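Long-range contacts in bilirubin-inducible fluorescent protein UnaG (Anguilla japonica, PDB 4I3D), which binds unconjugated bilirubin with high affinity inside a beta-barrel and, with the pigment bound, fluoresces green when excited, the apoprotein being dark: residues E3-T8 and R112-G117; K10-H15 and V131-R136; G25-L30 and S80-G85. The protein carries 1 engineered substitution. All coordinates share one frame; numbering follows the deposited sequence.

Interaction 1 of 3, residues E3-T8 and R112-G117; sequences EKFVGT and REIKDG. With BLR (3-[5-[(Z)-(4-ethenyl-3-methyl-5-oxidanylidene-pyrrol-2-ylidene)methyl]-2-[[5-[(Z)-(3-ethenyl-4-methyl-5-oxidanylidene-pyrrol-2-ylidene)methyl]-3-(3-hydroxy-3-oxopropyl)-4-methyl-1H-pyrrol-2-yl]methyl]-4-methyl-1H-pyrrol-3-yl]propanoic acid), chain E.
Phe-5 sets the rim of its ring against the backbone of strand 112-115. CE1 meets Glu-113 CA at 3.8 Å near the ring plane, while CZ comes obliquely within 3.5 Å of the carbonyl O of Arg-112. With CG anti to the carbonyl carbon (chi1 -72°), the ring is carried from the short 3-10 segment across to the strand. Lys-4 bends over one ring face and places its CD 3.7 Å above the plane of Phe-5, over the centre. That same Lys-4 CD presses on Ile-114 CG1 at 3.4 Å, tight for two carbons, as the two side chains slide past each other in opposite directions. Ile-114 CD1 completes the apolar cluster against Phe-5 CD1. Arg-112 leads away from it into the barrel, extended from CG to NE, and lays one guanidinium face over the bilirubin ring that carries NB. Its NH2 gives a nearly straight bond of 2.9 Å (170° at the hydrogen) to the propionate atom O2D. Phe-5, also close to bilirubin CBB, packs on Leu-97 and Leu-119 too, so its ring spans three adjacent strands of the sheet, 96-103, 106-115 and 118-125, and the N-terminal 3-10 segment rests on the calycin barrel just before strand 7-15.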
# COMPACT_ATOMS: atom_id res chain seq x y z
N GLU A 3 5.13 10.59 -11.28
CA GLU A 3 6.49 10.99 -10.91
C GLU A 3 6.58 11.46 -9.48
O GLU A 3 7.61 11.33 -8.83
CB GLU A 3 6.99 12.10 -11.83
CG GLU A 3 7.90 11.62 -12.95
CD GLU A 3 7.27 11.76 -14.32
OE1 GLU A 3 6.03 11.74 -14.43
OE2 GLU A 3 8.04 11.88 -15.31
N LYS A 4 5.51 12.07 -9.00
CA LYS A 4 5.52 12.66 -7.67
C LYS A 4 5.53 11.61 -6.57
O LYS A 4 5.67 11.94 -5.40
CB LYS A 4 4.33 13.59 -7.49
CG LYS A 4 3.03 13.03 -8.00
CD LYS A 4 2.11 12.64 -6.87
CE LYS A 4 0.71 13.14 -7.15
NZ LYS A 4 0.25 14.02 -6.07
N PHE A 5 5.37 10.34 -6.96
CA PHE A 5 5.40 9.24 -6.01
C PHE A 5 6.77 8.58 -5.94
O PHE A 5 7.05 7.86 -5.00
CB PHE A 5 4.37 8.18 -6.39
CG PHE A 5 2.96 8.59 -6.15
CD1 PHE A 5 2.52 8.87 -4.87
CD2 PHE A 5 2.06 8.71 -7.19
CE1 PHE A 5 1.24 9.25 -4.64
CE2 PHE A 5 0.77 9.10 -6.95
CZ PHE A 5 0.36 9.36 -5.68
N VAL A 6 7.61 8.83 -6.93
CA VAL A 6 8.86 8.10 -7.03
C VAL A 6 9.86 8.56 -5.97
O VAL A 6 9.98 9.74 -5.68
CB VAL A 6 9.48 8.16 -8.45
CG1 VAL A 6 8.39 7.97 -9.51
CG2 VAL A 6 10.23 9.44 -8.66
N GLY A 7 10.54 7.59 -5.38
CA GLY A 7 11.53 7.88 -4.36
C GLY A 7 11.50 6.83 -3.28
O GLY A 7 10.91 5.78 -3.44
N THR A 8 12.16 7.13 -2.17
CA THR A 8 12.24 6.22 -1.04
C THR A 8 11.49 6.87 0.10
O THR A 8 11.66 8.05 0.35
CB THR A 8 13.69 6.00 -0.63
OG1 THR A 8 14.32 7.27 -0.48
CG2 THR A 8 14.42 5.22 -1.69
N ARG A 112 -3.74 6.78 -2.52
CA ARG A 112 -2.46 7.37 -2.17
C ARG A 112 -2.30 8.73 -2.84
O ARG A 112 -2.68 8.89 -3.99
CB ARG A 112 -1.35 6.42 -2.60
CG ARG A 112 -1.39 5.13 -1.82
CD ARG A 112 -0.28 4.23 -2.23
NE ARG A 112 -0.18 3.04 -1.39
CZ ARG A 112 -0.74 1.86 -1.66
NH1 ARG A 112 -1.47 1.68 -2.76
NH2 ARG A 112 -0.57 0.85 -0.83
N GLU A 113 -1.74 9.70 -2.14
CA GLU A 113 -1.56 11.02 -2.72
C GLU A 113 -0.33 11.67 -2.10
O GLU A 113 0.32 11.07 -1.26
CB GLU A 113 -2.79 11.87 -2.46
CG GLU A 113 -3.26 11.82 -1.02
CD GLU A 113 -4.59 12.50 -0.81
OE1 GLU A 113 -4.76 13.64 -1.29
OE2 GLU A 113 -5.47 11.89 -0.17
N ILE A 114 0.01 12.88 -2.54
CA ILE A 114 1.08 13.64 -1.90
C ILE A 114 0.47 14.82 -1.17
O ILE A 114 -0.30 15.58 -1.74
CB ILE A 114 2.13 14.15 -2.88
CG1 ILE A 114 2.86 12.97 -3.53
CG2 ILE A 114 3.12 15.05 -2.17
CD1 ILE A 114 3.67 12.11 -2.57
N LYS A 115 0.82 14.97 0.10
CA LYS A 115 0.16 15.93 0.97
C LYS A 115 1.21 16.61 1.84
O LYS A 115 1.79 15.97 2.70
CB LYS A 115 -0.87 15.21 1.84
CG LYS A 115 -2.02 16.08 2.25
CD LYS A 115 -3.14 15.28 2.85
CE LYS A 115 -4.19 16.23 3.39
NZ LYS A 115 -5.49 15.56 3.68
N ASP A 116 1.44 17.89 1.60
CA ASP A 116 2.58 18.61 2.17
C ASP A 116 3.81 17.72 2.28
O ASP A 116 4.29 17.44 3.37
CB ASP A 116 2.26 19.22 3.54
CG ASP A 116 3.39 20.11 4.06
OD1 ASP A 116 4.06 20.77 3.24
OD2 ASP A 116 3.62 20.15 5.29
N GLY A 117 4.33 17.26 1.14
CA GLY A 117 5.57 16.50 1.12
C GLY A 117 5.50 15.05 1.55
O GLY A 117 6.48 14.33 1.47
CHA BLR E . 2.91 -1.68 2.35
NA BLR E . 2.61 -0.80 -0.00
C1A BLR E . 2.82 -1.83 0.87
C2A BLR E . 2.88 -3.01 0.13
C3A BLR E . 2.71 -2.68 -1.19
C4A BLR E . 2.55 -1.32 -1.26
CMA BLR E . 2.71 -3.63 -2.34
CAA BLR E . 3.10 -4.41 0.63
CBA BLR E . 1.80 -5.11 0.83
CGA BLR E . 2.05 -6.57 0.87
O1A BLR E . 3.19 -7.01 1.15
O2A BLR E . 1.13 -7.38 0.62
CHB BLR E . 2.33 -0.58 -2.54
NB BLR E . 2.76 1.74 -1.59
C1B BLR E . 2.43 0.78 -2.64
C2B BLR E . 2.18 1.47 -3.77
C3B BLR E . 2.30 2.69 -3.66
C4B BLR E . 2.69 3.17 -2.27
CMB BLR E . 1.78 0.78 -5.02
OB BLR E . 2.90 4.29 -1.80
CAB BLR E . 2.05 3.62 -4.80
CBB BLR E . 2.79 4.76 -4.95
NC BLR E . 2.59 -4.55 6.40
C1C BLR E . 3.40 -5.37 7.50
C2C BLR E . 2.52 -6.60 7.50
C3C BLR E . 1.57 -6.56 6.72
C4C BLR E . 1.48 -5.41 6.01
CMC BLR E . 2.79 -7.78 8.36
OC BLR E . 4.41 -5.06 8.13
CAC BLR E . 0.60 -7.68 6.57
CBC BLR E . -0.30 -7.96 7.56
CHD BLR E . 0.54 -5.09 5.07
ND BLR E . 2.05 -3.51 3.83
C1D BLR E . 0.82 -3.94 4.17
C2D BLR E . -0.18 -3.07 3.47
C3D BLR E . 0.48 -2.15 2.77
C4D BLR E . 1.90 -2.37 2.96
CMD BLR E . -1.65 -3.19 3.60
CAD BLR E . -0.15 -1.08 1.93
CBD BLR E . -0.38 0.17 2.72
CGD BLR E . 0.79 1.09 2.59
O1D BLR E . 1.39 1.51 3.61
O2D BLR E . 1.19 1.45 1.45

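Interaction 2 of 3, residues K10-H15 and V131-R136. With BLR (3-[5-[(Z)-(4-ethenyl-3-methyl-5-oxidanylidene-pyrrol-2-ylidene)methyl]-2-[[5-[(Z)-(3-ethenyl-4-methyl-5-oxidanylidene-pyrrol-2-ylidene)methyl]-3-(3-hydroxy-3-oxopropyl)-4-methyl-1H-pyrrol-2-yl]methyl]-4-methyl-1H-pyrrol-3-yl]propanoic acid), chain E.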
# COMPACT_ATOMS: atom_id res chain seq x y z
N LYS A 10 9.80 6.45 4.22
CA LYS A 10 9.79 5.81 5.53
C LYS A 10 8.53 6.22 6.28
O LYS A 10 8.11 7.37 6.20
CB LYS A 10 10.98 6.30 6.36
CG LYS A 10 12.31 5.88 5.82
CD LYS A 10 12.68 4.49 6.28
CE LYS A 10 14.12 4.18 5.92
NZ LYS A 10 15.05 5.05 6.68
N ILE A 11 7.93 5.30 7.01
CA ILE A 11 6.70 5.61 7.71
C ILE A 11 6.93 6.78 8.68
O ILE A 11 8.01 6.95 9.24
CB ILE A 11 6.15 4.36 8.45
CG1 ILE A 11 4.66 4.54 8.77
CG2 ILE A 11 6.91 4.10 9.72
CD1 ILE A 11 3.75 4.35 7.57
N ALA A 12 5.90 7.59 8.85
CA ALA A 12 5.90 8.72 9.75
C ALA A 12 4.71 8.60 10.69
O ALA A 12 4.83 8.84 11.89
CB ALA A 12 5.83 10.04 8.97
N ASP A 13 3.56 8.21 10.15
CA ASP A 13 2.34 8.12 10.96
C ASP A 13 1.53 6.92 10.55
O ASP A 13 1.58 6.50 9.41
CB ASP A 13 1.49 9.38 10.78
CG ASP A 13 2.24 10.65 11.10
OD1 ASP A 13 2.45 10.91 12.30
OD2 ASP A 13 2.61 11.39 10.16
N SER A 14 0.78 6.38 11.49
CA SER A 14 -0.07 5.24 11.22
C SER A 14 -1.33 5.36 12.05
O SER A 14 -1.27 5.70 13.23
CB SER A 14 0.66 3.94 11.55
OG SER A 14 -0.14 2.84 11.17
N HIS A 15 -2.47 5.08 11.43
CA HIS A 15 -3.74 5.31 12.07
C HIS A 15 -4.69 4.17 11.77
O HIS A 15 -5.10 3.98 10.64
CB HIS A 15 -4.35 6.62 11.56
CG HIS A 15 -5.46 7.16 12.41
ND1 HIS A 15 -6.74 7.37 11.94
CD2 HIS A 15 -5.47 7.56 13.71
CE1 HIS A 15 -7.49 7.86 12.91
NE2 HIS A 15 -6.75 7.98 13.99
N VAL A 131 -5.22 5.14 8.11
CA VAL A 131 -4.44 6.14 7.42
C VAL A 131 -3.01 5.96 7.83
O VAL A 131 -2.72 5.76 9.01
CB VAL A 131 -4.89 7.57 7.79
CG1 VAL A 131 -4.12 8.56 6.95
CG2 VAL A 131 -6.39 7.74 7.58
N ARG A 132 -2.11 6.02 6.87
CA ARG A 132 -0.69 6.01 7.17
C ARG A 132 -0.01 7.05 6.27
O ARG A 132 -0.46 7.30 5.16
CB ARG A 132 -0.12 4.63 6.88
CG ARG A 132 -0.71 3.55 7.75
CD ARG A 132 -0.09 2.23 7.44
NE ARG A 132 0.93 1.87 8.41
CZ ARG A 132 1.87 0.96 8.20
NH1 ARG A 132 1.92 0.30 7.05
NH2 ARG A 132 2.76 0.70 9.14
N SER A 133 1.06 7.67 6.75
CA SER A 133 1.73 8.70 5.95
C SER A 133 3.21 8.41 5.98
O SER A 133 3.72 7.87 6.95
CB SER A 133 1.45 10.11 6.50
OG SER A 133 1.69 10.16 7.90
N TYR A 134 3.89 8.74 4.90
CA TYR A 134 5.30 8.46 4.77
C TYR A 134 5.98 9.78 4.53
O TYR A 134 5.42 10.64 3.85
CB TYR A 134 5.57 7.56 3.57
CG TYR A 134 5.13 6.12 3.71
CD1 TYR A 134 3.80 5.77 3.52
CD2 TYR A 134 6.03 5.11 4.00
CE1 TYR A 134 3.39 4.46 3.62
CE2 TYR A 134 5.63 3.81 4.10
CZ TYR A 134 4.30 3.48 3.92
OH TYR A 134 3.88 2.15 4.03
N ARG A 135 7.17 9.95 5.09
CA ARG A 135 8.03 11.08 4.76
C ARG A 135 9.20 10.59 3.92
O ARG A 135 9.59 9.43 4.02
CB ARG A 135 8.56 11.70 6.04
CG ARG A 135 9.75 10.97 6.67
CD ARG A 135 10.76 12.00 7.10
NE ARG A 135 11.83 11.48 7.94
CZ ARG A 135 12.76 12.26 8.49
NH1 ARG A 135 12.74 13.57 8.30
NH2 ARG A 135 13.71 11.72 9.25
N ARG A 136 9.77 11.46 3.09
CA ARG A 136 10.98 11.15 2.34
C ARG A 136 12.07 10.51 3.20
O ARG A 136 12.32 10.95 4.32
CB ARG A 136 11.57 12.42 1.77
CG ARG A 136 10.73 13.02 0.70
CD ARG A 136 10.60 12.07 -0.45
NE ARG A 136 9.98 12.71 -1.60
CZ ARG A 136 9.88 12.14 -2.79
NH1 ARG A 136 10.38 10.93 -2.99
NH2 ARG A 136 9.30 12.78 -3.78
CHA BLR E . 2.91 -1.68 2.35
NA BLR E . 2.61 -0.80 -0.00
C1A BLR E . 2.82 -1.83 0.87
C2A BLR E . 2.88 -3.01 0.13
C3A BLR E . 2.71 -2.68 -1.19
C4A BLR E . 2.55 -1.32 -1.26
CMA BLR E . 2.71 -3.63 -2.34
CAA BLR E . 3.10 -4.41 0.63
CBA BLR E . 1.80 -5.11 0.83
CGA BLR E . 2.05 -6.57 0.87
O1A BLR E . 3.19 -7.01 1.15
O2A BLR E . 1.13 -7.38 0.62
CHB BLR E . 2.33 -0.58 -2.54
NB BLR E . 2.76 1.74 -1.59
C1B BLR E . 2.43 0.78 -2.64
C2B BLR E . 2.18 1.47 -3.77
C3B BLR E . 2.30 2.69 -3.66
C4B BLR E . 2.69 3.17 -2.27
CMB BLR E . 1.78 0.78 -5.02
OB BLR E . 2.90 4.29 -1.80
CAB BLR E . 2.05 3.62 -4.80
CBB BLR E . 2.79 4.76 -4.95
NC BLR E . 2.59 -4.55 6.40
C1C BLR E . 3.40 -5.37 7.50
C2C BLR E . 2.52 -6.60 7.50
C3C BLR E . 1.57 -6.56 6.72
C4C BLR E . 1.48 -5.41 6.01
CMC BLR E . 2.79 -7.78 8.36
OC BLR E . 4.41 -5.06 8.13
CAC BLR E . 0.60 -7.68 6.57
CBC BLR E . -0.30 -7.96 7.56
CHD BLR E . 0.54 -5.09 5.07
ND BLR E . 2.05 -3.51 3.83
C1D BLR E . 0.82 -3.94 4.17
C2D BLR E . -0.18 -3.07 3.47
C3D BLR E . 0.48 -2.15 2.77
C4D BLR E . 1.90 -2.37 2.96
CMD BLR E . -1.65 -3.19 3.60
CAD BLR E . -0.15 -1.08 1.93
CBD BLR E . -0.38 0.17 2.72
CGD BLR E . 0.79 1.09 2.59
O1D BLR E . 1.39 1.51 3.61
O2D BLR E . 1.19 1.45 1.45
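Ile-11 lays its CD1 over one face of the Tyr-134 ring, a CH-pi contact 3.9 Å from the centroid and 15° off the ring normal. This is the antiparallel pairing of the first and last strands of the lipocalin-type barrel, interrupted by a classic beta bulge. The CB of Ile-11 points away from strand 131-136, but with CG1 anti to the backbone N (chi1 -160°) the branch swings back, and CD1 also sits 3.8 Å above the guanidinium plane of Arg-132. Two residues, Ala-12 and Asp-13, stand opposite the single Ser-133, whose carbonyl O takes both N-H groups, from Ala-12 N at 2.9 Å and from Asp-13 N at 3.2 Å. Lys-10 pairs with Arg-135 before the bulge; after it the register is one residue on, with Asp-13 opposite Ser-133 and Ser-14 opposite Arg-132. There Arg-132 NE donates a hydrogen bond to Ser-14 OG near the guanidinium plane at 3.1 Å, although the placing of that hydroxyl is less sure. A bend at chi3 (100°) turns the group toward the ligand, and NH1 stands 3.7 Å from bilirubin O1D; Phe-17 makes a cation-pi contact with the same arginine. Without a guanidinium, a leucine here would probably leave the propionate short of a nearby positive charge and Phe-17 without its cationic partner. Packed on Trp-9 and Leu-41 as well, Tyr-134 points its hydroxyl inward, where OH donates to bilirubin O1D at 2.6 Å, with the acceptor near the ring plane.

Interaction 3 of 3, residues G25-L30 and S80-G85; sequences GAPKEL and SDRRKG. With BLR (3-[5-[(Z)-(4-ethenyl-3-methyl-5-oxidanylidene-pyrrol-2-ylidene)methyl]-2-[[5-[(Z)-(3-ethenyl-4-methyl-5-oxidanylidene-pyrrol-2-ylidene)methyl]-3-(3-hydroxy-3-oxopropyl)-4-methyl-1H-pyrrol-2-yl]methyl]-4-methyl-1H-pyrrol-3-yl]propanoic acid), chain E.
The two backbones draw together at Ala-26 and Asp-81, 5.2 Å from CA to CA, with no hydrogen bond between them. The pairing joins the turn of the helix-turn-helix lid, typical of fatty-acid binding proteins, to the loop between strands 75-76 and 87-93. Gly-25 ends helix 17-23 in a Schellman motif, and Pro-27 occupies the N-cap position of helix 28-31, its CD 3.3 Å from Asp-81 O. Arg-82 then reaches to the start of helix 28-31, its chain bent at chi2 and again at chi3 (-89°). Leu-30 CD1 sits over the centre of one guanidinium face, 3.7 Å above its plane, and Pro-27 CG touches the group obliquely. At the edge, Arg-82 NH2 forms a salt bridge with Glu-29 OE2 at 2.8 Å, the carboxylate and guanidinium planes turned 46° apart. Deeper in, Asp-81 CB packs on Ala-26 CB at 3.8 Å and also meets a vinyl end of bilirubin, as does Leu-30 CB. The Asp-81 carboxylate is engaged within its own loop: Arg-83 NE makes a bent hydrogen bond, part of a salt bridge, to OD1 at 2.6 Å, syn but tilted out of the carboxylate plane; Arg-83 NH2 also hydrogen-bonds to Gln-101, and Trp-103 adds a cation-pi contact. Ser-80 holds one propionate by both oxygens: its backbone N donates to O2A at 3.0 Å and its OG to O1A at 2.8 Å.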
# COMPACT_ATOMS: atom_id res chain seq x y z
N GLY A 25 -9.31 -9.55 7.49
CA GLY A 25 -9.19 -10.93 7.94
C GLY A 25 -7.76 -11.38 8.12
O GLY A 25 -7.50 -12.57 8.30
N ALA A 26 -6.82 -10.44 8.06
CA ALA A 26 -5.44 -10.78 8.34
C ALA A 26 -5.32 -11.40 9.73
O ALA A 26 -6.00 -10.96 10.67
CB ALA A 26 -4.54 -9.55 8.23
N PRO A 27 -4.47 -12.41 9.87
CA PRO A 27 -4.20 -13.09 11.14
C PRO A 27 -3.97 -12.12 12.28
O PRO A 27 -3.51 -11.00 12.06
CB PRO A 27 -2.92 -13.87 10.84
CG PRO A 27 -2.98 -14.13 9.37
CD PRO A 27 -3.64 -12.94 8.77
N LYS A 28 -4.28 -12.56 13.49
CA LYS A 28 -4.08 -11.74 14.67
C LYS A 28 -2.61 -11.42 14.89
O LYS A 28 -2.24 -10.31 15.26
CB LYS A 28 -4.63 -12.47 15.89
CG LYS A 28 -4.88 -11.57 17.08
CD LYS A 28 -5.05 -12.38 18.34
CE LYS A 28 -5.44 -11.50 19.50
NZ LYS A 28 -4.54 -10.33 19.68
N GLU A 29 -1.76 -12.42 14.66
CA GLU A 29 -0.33 -12.28 14.91
C GLU A 29 0.29 -11.24 13.96
O GLU A 29 1.33 -10.66 14.26
CB GLU A 29 0.37 -13.64 14.79
CG GLU A 29 0.38 -14.23 13.40
CD GLU A 29 -0.82 -15.11 13.11
OE1 GLU A 29 -1.87 -14.93 13.77
OE2 GLU A 29 -0.71 -15.99 12.23
N LEU A 30 -0.37 -11.01 12.84
CA LEU A 30 0.13 -10.08 11.83
C LEU A 30 -0.56 -8.73 11.95
O LEU A 30 0.01 -7.69 11.57
CB LEU A 30 -0.10 -10.65 10.44
CG LEU A 30 0.68 -11.94 10.17
CD1 LEU A 30 0.32 -12.48 8.79
CD2 LEU A 30 2.19 -11.72 10.29
N SER A 80 1.34 -10.03 2.01
CA SER A 80 1.87 -10.51 3.27
C SER A 80 0.76 -11.07 4.13
O SER A 80 0.95 -12.08 4.82
CB SER A 80 2.57 -9.36 4.01
OG SER A 80 3.61 -8.81 3.22
N ASP A 81 -0.40 -10.44 4.08
CA ASP A 81 -1.47 -10.76 5.02
C ASP A 81 -2.08 -12.14 4.80
O ASP A 81 -2.96 -12.57 5.55
CB ASP A 81 -2.55 -9.69 4.99
CG ASP A 81 -2.92 -9.30 3.59
OD1 ASP A 81 -3.67 -10.06 2.95
OD2 ASP A 81 -2.46 -8.23 3.13
N ARG A 82 -1.62 -12.84 3.76
CA ARG A 82 -2.03 -14.22 3.51
C ARG A 82 -3.47 -14.35 2.99
O ARG A 82 -4.29 -15.05 3.58
CB ARG A 82 -1.82 -15.06 4.78
CG ARG A 82 -0.39 -15.01 5.29
CD ARG A 82 0.02 -16.30 6.00
NE ARG A 82 -0.25 -16.30 7.44
CZ ARG A 82 0.67 -16.20 8.40
NH1 ARG A 82 1.96 -16.09 8.11
NH2 ARG A 82 0.29 -16.22 9.67
N ARG A 83 -3.76 -13.68 1.89
CA ARG A 83 -5.01 -13.88 1.17
C ARG A 83 -4.69 -14.50 -0.17
O ARG A 83 -3.56 -14.40 -0.64
CB ARG A 83 -5.75 -12.56 0.95
CG ARG A 83 -6.35 -11.95 2.20
CD ARG A 83 -6.80 -10.52 1.94
NE ARG A 83 -5.71 -9.72 1.38
CZ ARG A 83 -5.86 -8.58 0.72
NH1 ARG A 83 -7.06 -8.05 0.54
NH2 ARG A 83 -4.80 -7.96 0.23
N LYS A 84 -5.69 -15.11 -0.81
CA LYS A 84 -5.47 -15.79 -2.09
C LYS A 84 -6.43 -15.33 -3.16
O LYS A 84 -7.46 -14.75 -2.87
CB LYS A 84 -5.63 -17.29 -1.90
CG LYS A 84 -4.71 -17.88 -0.84
CD LYS A 84 -3.26 -17.67 -1.20
CE LYS A 84 -2.31 -18.32 -0.19
NZ LYS A 84 -2.51 -17.88 1.21
N GLY A 85 -6.09 -15.61 -4.42
CA GLY A 85 -6.95 -15.26 -5.53
C GLY A 85 -7.12 -13.76 -5.62
O GLY A 85 -8.13 -13.26 -6.13
CHA BLR E . 2.91 -1.68 2.35
NA BLR E . 2.61 -0.80 -0.00
C1A BLR E . 2.82 -1.83 0.87
C2A BLR E . 2.88 -3.01 0.13
C3A BLR E . 2.71 -2.68 -1.19
C4A BLR E . 2.55 -1.32 -1.26
CMA BLR E . 2.71 -3.63 -2.34
CAA BLR E . 3.10 -4.41 0.63
CBA BLR E . 1.80 -5.11 0.83
CGA BLR E . 2.05 -6.57 0.87
O1A BLR E . 3.19 -7.01 1.15
O2A BLR E . 1.13 -7.38 0.62
CHB BLR E . 2.33 -0.58 -2.54
NB BLR E . 2.76 1.74 -1.59
C1B BLR E . 2.43 0.78 -2.64
C2B BLR E . 2.18 1.47 -3.77
C3B BLR E . 2.30 2.69 -3.66
C4B BLR E . 2.69 3.17 -2.27
CMB BLR E . 1.78 0.78 -5.02
OB BLR E . 2.90 4.29 -1.80
CAB BLR E . 2.05 3.62 -4.80
CBB BLR E . 2.79 4.76 -4.95
NC BLR E . 2.59 -4.55 6.40
C1C BLR E . 3.40 -5.37 7.50
C2C BLR E . 2.52 -6.60 7.50
C3C BLR E . 1.57 -6.56 6.72
C4C BLR E . 1.48 -5.41 6.01
CMC BLR E . 2.79 -7.78 8.36
OC BLR E . 4.41 -5.06 8.13
CAC BLR E . 0.60 -7.68 6.57
CBC BLR E . -0.30 -7.96 7.56
CHD BLR E . 0.54 -5.09 5.07
ND BLR E . 2.05 -3.51 3.83
C1D BLR E . 0.82 -3.94 4.17
C2D BLR E . -0.18 -3.07 3.47
C3D BLR E . 0.48 -2.15 2.77
C4D BLR E . 1.90 -2.37 2.96
CMD BLR E . -1.65 -3.19 3.60
CAD BLR E . -0.15 -1.08 1.93
CBD BLR E . -0.38 0.17 2.72
CGD BLR E . 0.79 1.09 2.59
O1D BLR E . 1.39 1.51 3.61
O2D BLR E . 1.19 1.45 1.45

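Interactions 1 and 2 are neighbours, with centres about 12 Å apart: both use strand 7-15, and Arg-136 NH1 of interaction 2 probably hydrogen-bonds to Val-6 O of interaction 1. Their segments alternate along the chain, tying its N-terminal part to strands 106-115 and 128-136 of one antiparallel sheet. Interaction 3 is nested inside the loops closed by both. It lies about 27 Å from interaction 1 and about 21 Å from interaction 2, centre to centre, touches neither, and is on the opposite side of the chain's centre from interaction 1. Bilirubin spans the gap: interactions 1 and 2 grip one propionate and interaction 3 the other, so its two propionates are fixed by distant parts of the chain.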